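4-alpha-glucanotransferase (Streptococcus agalactiae, PDB 6M6T) is an amylomaltase, a carbohydrate-active enzyme of the TIM-barrel clan, here with glycan molecules bound in its pockets. Local coordinates at residues T51-D56 against Q60-V65; N68-D73 against E107-V112; L47-T52 against K288-L293; A144-I149 against Q159-K164. All coordinates share one frame; numbering follows the deposited sequence.

Interaction 1 of 4, residues T51-D56 against Q60-V65; sequences TTSFGD and QSFSAV. With AC1 (4,6-dideoxy-4-{[(1S,4R,5S,6S)-4,5,6-trihydroxy-3-(hydroxymethyl)cyclohex-2-en-1-yl]amino}-alpha-D-glucopyranose), chain I.
The F62 side chain lies over the T51 OG1 hydroxyl, the T52 carbonyl oxygen and the S53 side chain. It crosses the T51 side chain at about a right angle. The T52 carbonyl oxygen O comes within 3.4 Å of F62 CE2, and S53 OG lies 3.8 Å from F62 CE1. Both approach the ring obliquely. T51 sets its OG1 between its own backbone N and carbonyl carbon (chi1 61°), facing the start of F62. F62 N gives T51 OG1 a weak hydrogen bond at 3.2 Å, with an N-H...O angle of only 120°. S61 OG has its own partner in T50 OG1; its modelled approach to T51 O is doubtful. Next along, S63 OG accepts from V65 N at 3.2 Å and closes an ST turn. At the other end Q60 stretches out of the loop. Q60 OE1 lies 3.1 Å from AC1 C6 and Q60 NE2 lies 3.2 Å from AC1 C6B, both close approaches to carbon. Helix 140-152 packs on F62 through M147 and K150. The arrangement is a folded loop after strand 43-45 of the barrel, with a type II beta turn at S53-D56, and through Q60 it forms part of the wall of a glycan-binding pocket.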
# COMPACT_ATOMS: atom_id res chain seq x y z
N THR A 51 -4.96 5.13 5.77
CA THR A 51 -5.66 6.37 5.46
C THR A 51 -4.78 7.28 4.60
O THR A 51 -3.55 7.18 4.61
CB THR A 51 -6.04 7.08 6.76
OG1 THR A 51 -4.84 7.39 7.48
CG2 THR A 51 -6.93 6.18 7.63
N THR A 52 -5.42 8.17 3.84
CA THR A 52 -4.71 9.01 2.89
C THR A 52 -4.93 10.48 3.19
O THR A 52 -5.92 10.88 3.81
CB THR A 52 -5.16 8.71 1.47
OG1 THR A 52 -6.47 9.27 1.29
CG2 THR A 52 -5.22 7.23 1.24
N SER A 53 -4.01 11.30 2.66
CA SER A 53 -3.90 12.74 2.80
C SER A 53 -4.09 13.41 1.44
O SER A 53 -4.62 12.81 0.50
CB SER A 53 -2.54 13.11 3.41
OG SER A 53 -2.58 14.39 4.03
N PHE A 54 -3.75 14.70 1.37
CA PHE A 54 -3.63 15.36 0.07
C PHE A 54 -2.62 14.61 -0.79
O PHE A 54 -1.58 14.14 -0.30
CB PHE A 54 -3.22 16.83 0.24
CG PHE A 54 -2.94 17.55 -1.06
CD1 PHE A 54 -3.97 18.11 -1.80
CD2 PHE A 54 -1.64 17.65 -1.56
CE1 PHE A 54 -3.71 18.75 -3.02
CE2 PHE A 54 -1.37 18.30 -2.77
CZ PHE A 54 -2.41 18.85 -3.50
N GLY A 55 -2.92 14.47 -2.08
CA GLY A 55 -2.09 13.69 -2.98
C GLY A 55 -2.49 12.24 -3.12
O GLY A 55 -2.13 11.60 -4.12
N ASP A 56 -3.19 11.70 -2.12
CA ASP A 56 -3.89 10.42 -2.16
C ASP A 56 -2.94 9.21 -2.07
O ASP A 56 -3.34 8.07 -2.36
CB ASP A 56 -4.80 10.35 -3.39
CG ASP A 56 -5.70 11.60 -3.52
OD1 ASP A 56 -6.26 12.03 -2.48
OD2 ASP A 56 -5.85 12.14 -4.65
N GLN A 60 1.87 7.84 3.04
CA GLN A 60 1.98 9.06 3.85
C GLN A 60 0.66 9.20 4.61
O GLN A 60 -0.23 9.98 4.23
CB GLN A 60 2.25 10.27 2.96
CG GLN A 60 2.56 11.56 3.66
CD GLN A 60 2.97 12.62 2.68
OE1 GLN A 60 3.70 12.35 1.73
NE2 GLN A 60 2.49 13.85 2.89
N SER A 61 0.56 8.53 5.76
CA SER A 61 -0.73 8.16 6.33
C SER A 61 -0.90 8.70 7.73
O SER A 61 0.06 8.72 8.52
CB SER A 61 -0.91 6.64 6.36
OG SER A 61 -1.59 6.17 5.20
N PHE A 62 -2.13 9.09 8.05
CA PHE A 62 -2.48 9.54 9.39
C PHE A 62 -2.21 8.47 10.44
O PHE A 62 -2.07 8.81 11.62
CB PHE A 62 -3.97 9.94 9.44
CG PHE A 62 -4.34 11.07 8.52
CD1 PHE A 62 -3.45 12.11 8.27
CD2 PHE A 62 -5.58 11.09 7.89
CE1 PHE A 62 -3.80 13.14 7.39
CE2 PHE A 62 -5.93 12.13 7.01
CZ PHE A 62 -5.03 13.15 6.76
N SER A 63 -2.15 7.19 10.07
CA SER A 63 -1.83 6.14 11.03
C SER A 63 -1.31 4.93 10.29
O SER A 63 -1.70 4.67 9.14
CB SER A 63 -3.04 5.73 11.89
OG SER A 63 -2.81 4.50 12.58
N ALA A 64 -0.44 4.18 10.96
CA ALA A 64 0.15 2.97 10.40
C ALA A 64 -0.80 1.76 10.38
O ALA A 64 -0.40 0.71 9.88
CB ALA A 64 1.41 2.61 11.18
N VAL A 65 -2.00 1.86 10.96
CA VAL A 65 -2.90 0.72 11.09
C VAL A 65 -4.32 1.03 10.69
O VAL A 65 -5.12 0.12 10.45
CB VAL A 65 -2.92 0.16 12.53
CG1 VAL A 65 -1.63 -0.56 12.84
CG2 VAL A 65 -3.22 1.26 13.52
C1 AC1 I . 5.73 7.52 -2.49
O2 AC1 I . 6.76 8.20 -4.62
C2 AC1 I . 5.81 8.57 -3.61
C4A AC1 I . 5.36 15.41 -0.93
C3 AC1 I . 6.16 9.93 -3.08
O3 AC1 I . 6.14 10.79 -4.21
C4 AC1 I . 5.11 10.35 -2.02
N4A AC1 I . 5.22 11.74 -1.46
C5 AC1 I . 5.27 9.33 -0.91
O5 AC1 I . 4.89 8.02 -1.40
C6 AC1 I . 4.38 9.71 0.27
C1B AC1 I . 4.47 12.83 -2.13
C2B AC1 I . 5.48 13.77 -2.76
O2B AC1 I . 6.36 13.04 -3.63
C3B AC1 I . 6.29 14.40 -1.62
O3B AC1 I . 7.47 15.06 -2.13
O4 AC1 I . 5.97 16.03 0.25
C5B AC1 I . 4.12 14.82 -0.62
C7B AC1 I . 3.69 13.60 -1.22
C6B AC1 I . 3.23 15.60 0.37
O6B AC1 I . 4.03 16.56 1.11

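Interaction 2 of 4, residues N68-D73 against E107-V112; sequences NTHLID and EKRRPV
The R109 guanidinium has the H70 carbonyl oxygen on one face and the I72 carbonyl oxygen near its plane, at the edge. H70 O sits 3.1 Å above the guanidinium plane, over its centre. It is not hydrogen-bonded, because the N-H groups do not point at it; the nearest guanidinium atom to H70 O is R109 CZ, at 3.2 Å. At the edge, R109 NH2 donates to I72 O, but the modelled 2.5 Å is very short and doubtful as a length at this resolution. The imidazole of H70 meets the aliphatic part of the same side chain instead. H70 CD2 lies 3.8 Å from R109 CD, approached obliquely. Imidazole and guanidinium planes are 52° apart.

R109 leaves helix 105-122 towards the loop and bends at chi3 (66°). The bend swings the guanidinium against the short 3-10 segment 69-71. That segment is closed by backbone bonds from L71 N to N68 O and from I72 N to T69 O. N68 OD1 also accepts from H70 N at 3.0 Å, an Asx turn that helps to fix the start of the segment. F74 of helix 74-78 packs on R109, and L113 of helix 105-122 packs on I72. The contact is buried. Across it the arginine charge is met by neutral carbonyl dipoles and not by a carboxylate: D73 OD1 is 6.9 Å from R109 NH2. Two carbonyl oxygens turned to the cation would partly offset its charge, and the nearby positive group would probably disfavour protonation of H70.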
# COMPACT_ATOMS: atom_id res chain seq x y z
N ASN A 68 -8.28 2.98 5.54
CA ASN A 68 -8.76 4.03 4.65
C ASN A 68 -10.27 3.94 4.51
O ASN A 68 -10.80 2.98 3.94
CB ASN A 68 -8.11 3.94 3.27
CG ASN A 68 -8.80 4.80 2.24
OD1 ASN A 68 -9.44 5.80 2.56
ND2 ASN A 68 -8.67 4.42 0.97
N THR A 69 -10.98 4.94 5.00
CA THR A 69 -12.42 4.80 5.06
C THR A 69 -13.08 4.88 3.69
O THR A 69 -14.25 4.50 3.57
CB THR A 69 -13.01 5.85 5.97
OG1 THR A 69 -14.25 5.36 6.47
CG2 THR A 69 -13.24 7.17 5.19
N HIS A 70 -12.38 5.35 2.66
CA HIS A 70 -12.98 5.41 1.33
C HIS A 70 -13.35 4.04 0.80
O HIS A 70 -14.17 3.94 -0.12
CB HIS A 70 -12.04 6.11 0.36
CG HIS A 70 -11.86 7.56 0.64
ND1 HIS A 70 -11.00 8.36 -0.09
CD2 HIS A 70 -12.43 8.37 1.56
CE1 HIS A 70 -11.05 9.59 0.37
NE2 HIS A 70 -11.91 9.63 1.38
N LEU A 71 -12.77 2.98 1.34
CA LEU A 71 -12.97 1.65 0.81
C LEU A 71 -14.16 0.94 1.44
O LEU A 71 -14.48 -0.18 1.03
CB LEU A 71 -11.70 0.80 1.00
CG LEU A 71 -10.42 1.45 0.51
CD1 LEU A 71 -9.28 0.44 0.44
CD2 LEU A 71 -10.65 2.09 -0.84
N ILE A 72 -14.84 1.56 2.41
CA ILE A 72 -16.05 0.97 2.97
C ILE A 72 -17.15 0.95 1.91
O ILE A 72 -17.32 1.90 1.13
CB ILE A 72 -16.48 1.73 4.23
CG1 ILE A 72 -15.76 1.13 5.44
CG2 ILE A 72 -17.99 1.68 4.42
CD1 ILE A 72 -16.01 1.88 6.69
N ASP A 73 -17.88 -0.16 1.85
CA ASP A 73 -18.87 -0.35 0.81
C ASP A 73 -20.24 0.05 1.32
O ASP A 73 -20.69 -0.45 2.36
CB ASP A 73 -18.91 -1.80 0.31
CG ASP A 73 -19.87 -1.99 -0.85
OD1 ASP A 73 -19.73 -1.27 -1.87
OD2 ASP A 73 -20.77 -2.85 -0.73
N GLU A 107 -15.52 14.51 0.67
CA GLU A 107 -16.69 15.37 0.79
C GLU A 107 -17.98 14.55 0.71
O GLU A 107 -18.82 14.61 1.61
CB GLU A 107 -16.64 16.44 -0.31
CG GLU A 107 -17.95 17.23 -0.52
CD GLU A 107 -18.14 17.72 -1.97
OE1 GLU A 107 -19.01 17.16 -2.69
OE2 GLU A 107 -17.42 18.67 -2.38
N LYS A 108 -18.12 13.73 -0.34
CA LYS A 108 -19.42 13.14 -0.64
C LYS A 108 -19.74 11.90 0.19
O LYS A 108 -20.92 11.55 0.31
CB LYS A 108 -19.52 12.82 -2.13
CG LYS A 108 -19.57 14.05 -3.02
CD LYS A 108 -20.42 13.84 -4.26
CE LYS A 108 -20.43 15.09 -5.14
NZ LYS A 108 -19.05 15.63 -5.32
N ARG A 109 -18.74 11.21 0.74
CA ARG A 109 -19.09 10.02 1.51
C ARG A 109 -19.60 10.34 2.90
O ARG A 109 -20.20 9.47 3.54
CB ARG A 109 -17.88 9.09 1.64
CG ARG A 109 -17.28 8.67 0.33
CD ARG A 109 -16.05 7.81 0.56
NE ARG A 109 -16.36 6.53 1.19
CZ ARG A 109 -16.86 5.48 0.53
NH1 ARG A 109 -17.12 5.56 -0.76
NH2 ARG A 109 -17.10 4.35 1.18
N ARG A 110 -19.40 11.58 3.38
CA ARG A 110 -19.49 11.83 4.81
C ARG A 110 -20.92 11.82 5.34
O ARG A 110 -21.16 11.16 6.37
CB ARG A 110 -18.76 13.14 5.14
CG ARG A 110 -18.59 13.38 6.61
CD ARG A 110 -17.82 12.25 7.23
NE ARG A 110 -17.64 12.40 8.67
CZ ARG A 110 -16.76 13.22 9.25
NH1 ARG A 110 -15.97 14.00 8.52
NH2 ARG A 110 -16.69 13.26 10.58
N PRO A 111 -21.90 12.52 4.74
CA PRO A 111 -23.30 12.31 5.14
C PRO A 111 -23.69 10.84 5.25
O PRO A 111 -24.36 10.44 6.21
CB PRO A 111 -24.10 13.00 4.02
CG PRO A 111 -23.09 13.28 2.92
CD PRO A 111 -21.81 13.52 3.66
N VAL A 112 -23.27 10.02 4.28
CA VAL A 112 -23.65 8.61 4.21
C VAL A 112 -23.05 7.82 5.37
O VAL A 112 -23.75 7.06 6.07
CB VAL A 112 -23.22 8.02 2.86
CG1 VAL A 112 -23.73 6.59 2.73
CG2 VAL A 112 -23.64 8.93 1.70

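Interaction 3 of 4, residues L47-T52 against K288-L293; sequences LPLTTT and KMYDYL
L49 and M289 hold the closest pair of CA atoms between the segments, 9.6 Å apart, so side chains alone bridge the gap. The 47-52 segment is an irregular loop that follows strand 43-45. The other segment changes its form within a few residues. K288 and M289 end helix 277-289, Y290 departs from helical backbone angles, and Y292 begins strand 292-295. M289 and Y290 therefore stand side by side at the end of the helix, and both CB atoms point toward the 47-52 segment.

L49 is the residue that meets them. Its CD1 touches M289 CE at 3.8 Å, the two side chains crossing at a slant. The methionine is bent at chi2 (-68°) and chi3 (-54°), and this turns its terminal methyl to the leucine. Y290 runs past L49 in the opposite direction. L49 CD1 reaches the rim of the tyrosine ring near its plane, 4.1 Å from Y290 CE1, while L49 CG lies 3.8 Å from Y290 OH.

In the TIM-barrel fold of this family, strand 212-217 lies between strands 43-45 and 292-295 in the parallel sheet. The contact thus joins the loop after one strand to the helix-to-strand connection before another, with I213 of the strand between them touching Y290.

M289 CB sits over the centre of the Y290 ring, 3.6 Å above its plane. A face of the ring is thus occupied by its own chain neighbour, and the leucine comes to the edge. Helix 182-208 packs beside L49 and M289: F195 and W199 touch L49, and Y196 and F200 touch M289.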
# COMPACT_ATOMS: atom_id res chain seq x y z
N LEU A 47 -2.22 -2.57 -2.41
CA LEU A 47 -1.44 -1.49 -1.82
C LEU A 47 -1.77 -1.43 -0.33
O LEU A 47 -2.42 -2.33 0.21
CB LEU A 47 -1.71 -0.20 -2.59
CG LEU A 47 -1.33 -0.22 -4.07
CD1 LEU A 47 -0.90 1.16 -4.50
CD2 LEU A 47 -0.24 -1.22 -4.42
N PRO A 48 -1.23 -0.47 0.42
CA PRO A 48 -1.61 -0.41 1.84
C PRO A 48 -3.05 0.04 1.99
O PRO A 48 -3.59 0.80 1.18
CB PRO A 48 -0.64 0.62 2.43
CG PRO A 48 0.47 0.70 1.50
CD PRO A 48 -0.13 0.48 0.15
N LEU A 49 -3.69 -0.46 3.04
CA LEU A 49 -5.05 -0.09 3.35
C LEU A 49 -5.14 1.10 4.31
O LEU A 49 -6.18 1.31 4.93
CB LEU A 49 -5.79 -1.30 3.91
CG LEU A 49 -5.69 -2.50 2.97
CD1 LEU A 49 -6.57 -3.62 3.48
CD2 LEU A 49 -6.04 -2.07 1.53
N THR A 50 -4.07 1.86 4.43
CA THR A 50 -4.08 2.92 5.42
C THR A 50 -4.79 4.16 4.87
O THR A 50 -5.14 4.25 3.68
CB THR A 50 -2.66 3.27 5.86
OG1 THR A 50 -1.84 3.43 4.70
CG2 THR A 50 -2.09 2.17 6.79
N THR A 51 -4.96 5.13 5.77
CA THR A 51 -5.66 6.37 5.46
C THR A 51 -4.78 7.28 4.60
O THR A 51 -3.55 7.18 4.61
CB THR A 51 -6.04 7.08 6.76
OG1 THR A 51 -4.84 7.39 7.48
CG2 THR A 51 -6.93 6.18 7.63
N THR A 52 -5.42 8.17 3.84
CA THR A 52 -4.71 9.01 2.89
C THR A 52 -4.93 10.48 3.19
O THR A 52 -5.92 10.88 3.81
CB THR A 52 -5.16 8.71 1.47
OG1 THR A 52 -6.47 9.27 1.29
CG2 THR A 52 -5.22 7.23 1.24
N LYS A 288 -1.36 -10.30 10.91
CA LYS A 288 -2.78 -10.61 11.06
C LYS A 288 -3.63 -9.95 9.98
O LYS A 288 -4.64 -10.52 9.54
CB LYS A 288 -3.31 -10.23 12.45
CG LYS A 288 -4.73 -10.79 12.69
CD LYS A 288 -5.45 -10.25 13.94
CE LYS A 288 -6.97 -10.54 13.89
NZ LYS A 288 -7.48 -11.33 15.06
N MET A 289 -3.25 -8.76 9.52
CA MET A 289 -4.04 -8.10 8.49
C MET A 289 -3.96 -8.85 7.17
O MET A 289 -4.88 -8.74 6.35
CB MET A 289 -3.56 -6.65 8.30
CG MET A 289 -4.32 -5.62 9.15
SD MET A 289 -6.07 -5.36 8.71
CE MET A 289 -5.99 -4.99 6.94
N TYR A 290 -2.90 -9.61 6.95
CA TYR A 290 -2.64 -10.17 5.64
C TYR A 290 -2.23 -11.63 5.78
O TYR A 290 -2.23 -12.20 6.88
CB TYR A 290 -1.55 -9.36 4.93
CG TYR A 290 -1.88 -7.88 4.94
CD1 TYR A 290 -3.04 -7.39 4.35
CD2 TYR A 290 -1.04 -6.97 5.56
CE1 TYR A 290 -3.35 -6.04 4.35
CE2 TYR A 290 -1.34 -5.61 5.58
CZ TYR A 290 -2.49 -5.16 4.97
OH TYR A 290 -2.77 -3.81 4.99
N ASP A 291 -1.94 -12.24 4.64
CA ASP A 291 -1.34 -13.57 4.59
C ASP A 291 0.16 -13.50 4.28
O ASP A 291 0.93 -14.34 4.75
CB ASP A 291 -2.04 -14.43 3.53
CG ASP A 291 -3.58 -14.44 3.67
OD1 ASP A 291 -4.10 -14.98 4.68
OD2 ASP A 291 -4.27 -13.92 2.76
N TYR A 292 0.58 -12.49 3.52
CA TYR A 292 1.98 -12.25 3.22
C TYR A 292 2.21 -10.76 3.31
O TYR A 292 1.53 -9.99 2.63
CB TYR A 292 2.35 -12.78 1.82
CG TYR A 292 2.81 -14.21 1.81
CD1 TYR A 292 1.91 -15.25 1.87
CD2 TYR A 292 4.17 -14.52 1.75
CE1 TYR A 292 2.33 -16.56 1.87
CE2 TYR A 292 4.60 -15.84 1.74
CZ TYR A 292 3.68 -16.85 1.81
OH TYR A 292 4.11 -18.16 1.81
N LEU A 293 3.18 -10.34 4.11
CA LEU A 293 3.48 -8.93 4.29
C LEU A 293 4.68 -8.53 3.45
O LEU A 293 5.71 -9.21 3.45
CB LEU A 293 3.74 -8.60 5.76
CG LEU A 293 3.82 -7.12 6.13
CD1 LEU A 293 2.40 -6.51 6.23
CD2 LEU A 293 4.62 -6.93 7.41

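Interaction 4 of 4, residues A144-I149 against Q159-K164; sequences AEFMAI and QEWDDK
W161 has the most surface buried here, and it spends that surface on I149 and F146 of helix 140-152. The indole reaches from the loop to the helix and crosses the I149 side chain at about a right angle. I149 puts its CG2 methyl over a face of the six-membered ring. I149 CG2 is 3.5 Å from the centroid of the W161 six-membered ring and 17° off its normal, a CH-pi contact. W161 CZ3 is the nearest ring atom, 3.4 Å from I149 CG2. In I149 the CG2 branch is the one anti to the backbone N, and this branch points out to the indole.

F146, one turn earlier, meets the indole from another direction. F146 CD1 lies 4.1 Å from W161 CH2. The phenyl and six-membered ring centroids are 5.7 Å apart, with planes at 44°, so the rings meet obliquely. The contact between the segments is wholly apolar. W161 NE1 makes a weak hydrogen bond to K156 O, within the connection between the two segments.

The indole also has neighbours beyond this pair. W229 of helix 226-230 meets it edge-to-face and touches both F146 and I149, and the F153 ring lies near. I166 of helix 164-167 packs on W161 and I149. The indole therefore fills the junction where helices 140-152, 164-167 and 226-230 come together.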
# COMPACT_ATOMS: atom_id res chain seq x y z
N ALA A 144 -8.88 7.96 16.68
CA ALA A 144 -10.16 8.62 16.44
C ALA A 144 -10.15 10.02 17.03
O ALA A 144 -10.70 10.97 16.43
CB ALA A 144 -11.30 7.77 17.00
N GLU A 145 -9.50 10.19 18.17
CA GLU A 145 -9.34 11.52 18.73
C GLU A 145 -8.42 12.36 17.86
O GLU A 145 -8.67 13.55 17.67
CB GLU A 145 -8.82 11.45 20.17
CG GLU A 145 -9.80 10.78 21.11
CD GLU A 145 -9.21 10.46 22.47
OE1 GLU A 145 -8.18 11.09 22.83
OE2 GLU A 145 -9.77 9.59 23.19
N PHE A 146 -7.36 11.77 17.31
CA PHE A 146 -6.52 12.51 16.38
C PHE A 146 -7.33 13.06 15.22
O PHE A 146 -7.25 14.24 14.89
CB PHE A 146 -5.38 11.63 15.88
CG PHE A 146 -4.45 12.31 14.91
CD1 PHE A 146 -3.37 13.05 15.37
CD2 PHE A 146 -4.64 12.20 13.53
CE1 PHE A 146 -2.50 13.67 14.49
CE2 PHE A 146 -3.77 12.82 12.64
CZ PHE A 146 -2.70 13.56 13.13
N MET A 147 -8.15 12.21 14.60
CA MET A 147 -8.96 12.66 13.48
C MET A 147 -9.98 13.71 13.91
O MET A 147 -10.28 14.64 13.15
CB MET A 147 -9.67 11.48 12.81
CG MET A 147 -8.73 10.54 12.08
SD MET A 147 -7.74 11.31 10.77
CE MET A 147 -8.94 12.45 10.02
N ALA A 148 -10.52 13.58 15.12
CA ALA A 148 -11.49 14.57 15.58
C ALA A 148 -10.82 15.93 15.80
O ALA A 148 -11.31 16.97 15.34
CB ALA A 148 -12.15 14.08 16.86
N ILE A 149 -9.70 15.94 16.51
CA ILE A 149 -9.00 17.20 16.71
C ILE A 149 -8.59 17.79 15.37
O ILE A 149 -8.68 19.01 15.15
CB ILE A 149 -7.80 17.01 17.66
CG1 ILE A 149 -8.27 16.41 18.98
CG2 ILE A 149 -7.12 18.33 17.92
CD1 ILE A 149 -7.15 16.08 19.92
N GLN A 159 1.20 19.77 12.98
CA GLN A 159 2.20 20.77 13.35
C GLN A 159 1.64 22.18 13.39
O GLN A 159 2.21 23.04 14.06
CB GLN A 159 3.38 20.71 12.38
CG GLN A 159 4.21 19.44 12.49
CD GLN A 159 3.57 18.24 11.80
OE1 GLN A 159 2.72 18.40 10.92
NE2 GLN A 159 3.98 17.03 12.20
N GLU A 160 0.54 22.44 12.68
CA GLU A 160 -0.02 23.78 12.58
C GLU A 160 -1.36 23.92 13.31
O GLU A 160 -2.10 24.88 13.04
CB GLU A 160 -0.15 24.20 11.11
CG GLU A 160 -1.01 23.26 10.25
CD GLU A 160 -1.19 23.73 8.79
OE1 GLU A 160 -1.87 23.00 8.01
OE2 GLU A 160 -0.66 24.81 8.42
N TRP A 161 -1.69 23.01 14.23
CA TRP A 161 -2.84 23.24 15.10
C TRP A 161 -2.61 24.52 15.88
O TRP A 161 -1.50 25.05 15.94
CB TRP A 161 -3.09 22.07 16.06
CG TRP A 161 -3.51 20.75 15.43
CD1 TRP A 161 -3.82 20.53 14.11
CD2 TRP A 161 -3.67 19.49 16.10
NE1 TRP A 161 -4.15 19.19 13.92
CE2 TRP A 161 -4.06 18.54 15.12
CE3 TRP A 161 -3.52 19.06 17.42
CZ2 TRP A 161 -4.30 17.20 15.43
CZ3 TRP A 161 -3.75 17.72 17.72
CH2 TRP A 161 -4.14 16.81 16.73
N ASP A 162 -3.68 25.03 16.49
CA ASP A 162 -3.63 26.33 17.17
C ASP A 162 -3.32 26.24 18.65
O ASP A 162 -2.77 27.19 19.22
CB ASP A 162 -4.95 27.08 16.97
CG ASP A 162 -5.23 27.39 15.52
OD1 ASP A 162 -4.92 26.51 14.67
OD2 ASP A 162 -5.75 28.49 15.21
N ASP A 163 -3.65 25.13 19.29
CA ASP A 163 -3.55 24.99 20.74
C ASP A 163 -2.33 24.13 21.05
O ASP A 163 -2.37 22.89 20.97
CB ASP A 163 -4.85 24.40 21.27
CG ASP A 163 -4.89 24.29 22.77
OD1 ASP A 163 -3.94 24.74 23.44
OD2 ASP A 163 -5.89 23.75 23.27
N LYS A 164 -1.24 24.79 21.42
CA LYS A 164 -0.00 24.09 21.75
C LYS A 164 -0.18 23.09 22.89
O LYS A 164 0.56 22.10 22.95
CB LYS A 164 1.08 25.12 22.08
CG LYS A 164 1.93 25.55 20.87
CD LYS A 164 1.52 26.93 20.35
CE LYS A 164 1.85 27.09 18.86
NZ LYS A 164 1.38 28.40 18.31

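Interactions 1, 2 and 3 converge on the loop between strand 43-45 and helix 74-78. Interactions 1 and 3 share T51 and T52, and S61 OG lies 2.8 Å from T50 OG1, a probable hydrogen bond. Interaction 2 joins interaction 3 through N68 N, 2.7 Å from L49 O. Interaction 4 is more peripheral, yet it reaches interaction 1 where M147 SD packs 3.6 Å from F62 CD2. Its centre is about 25 Å from that of interaction 3. Only interaction 1 holds a residue of a glycan pocket, Q60, whose side chain is also about 7 Å from the bound ASO. The Y290 side chain in interaction 3 is about 14 Å from ASO.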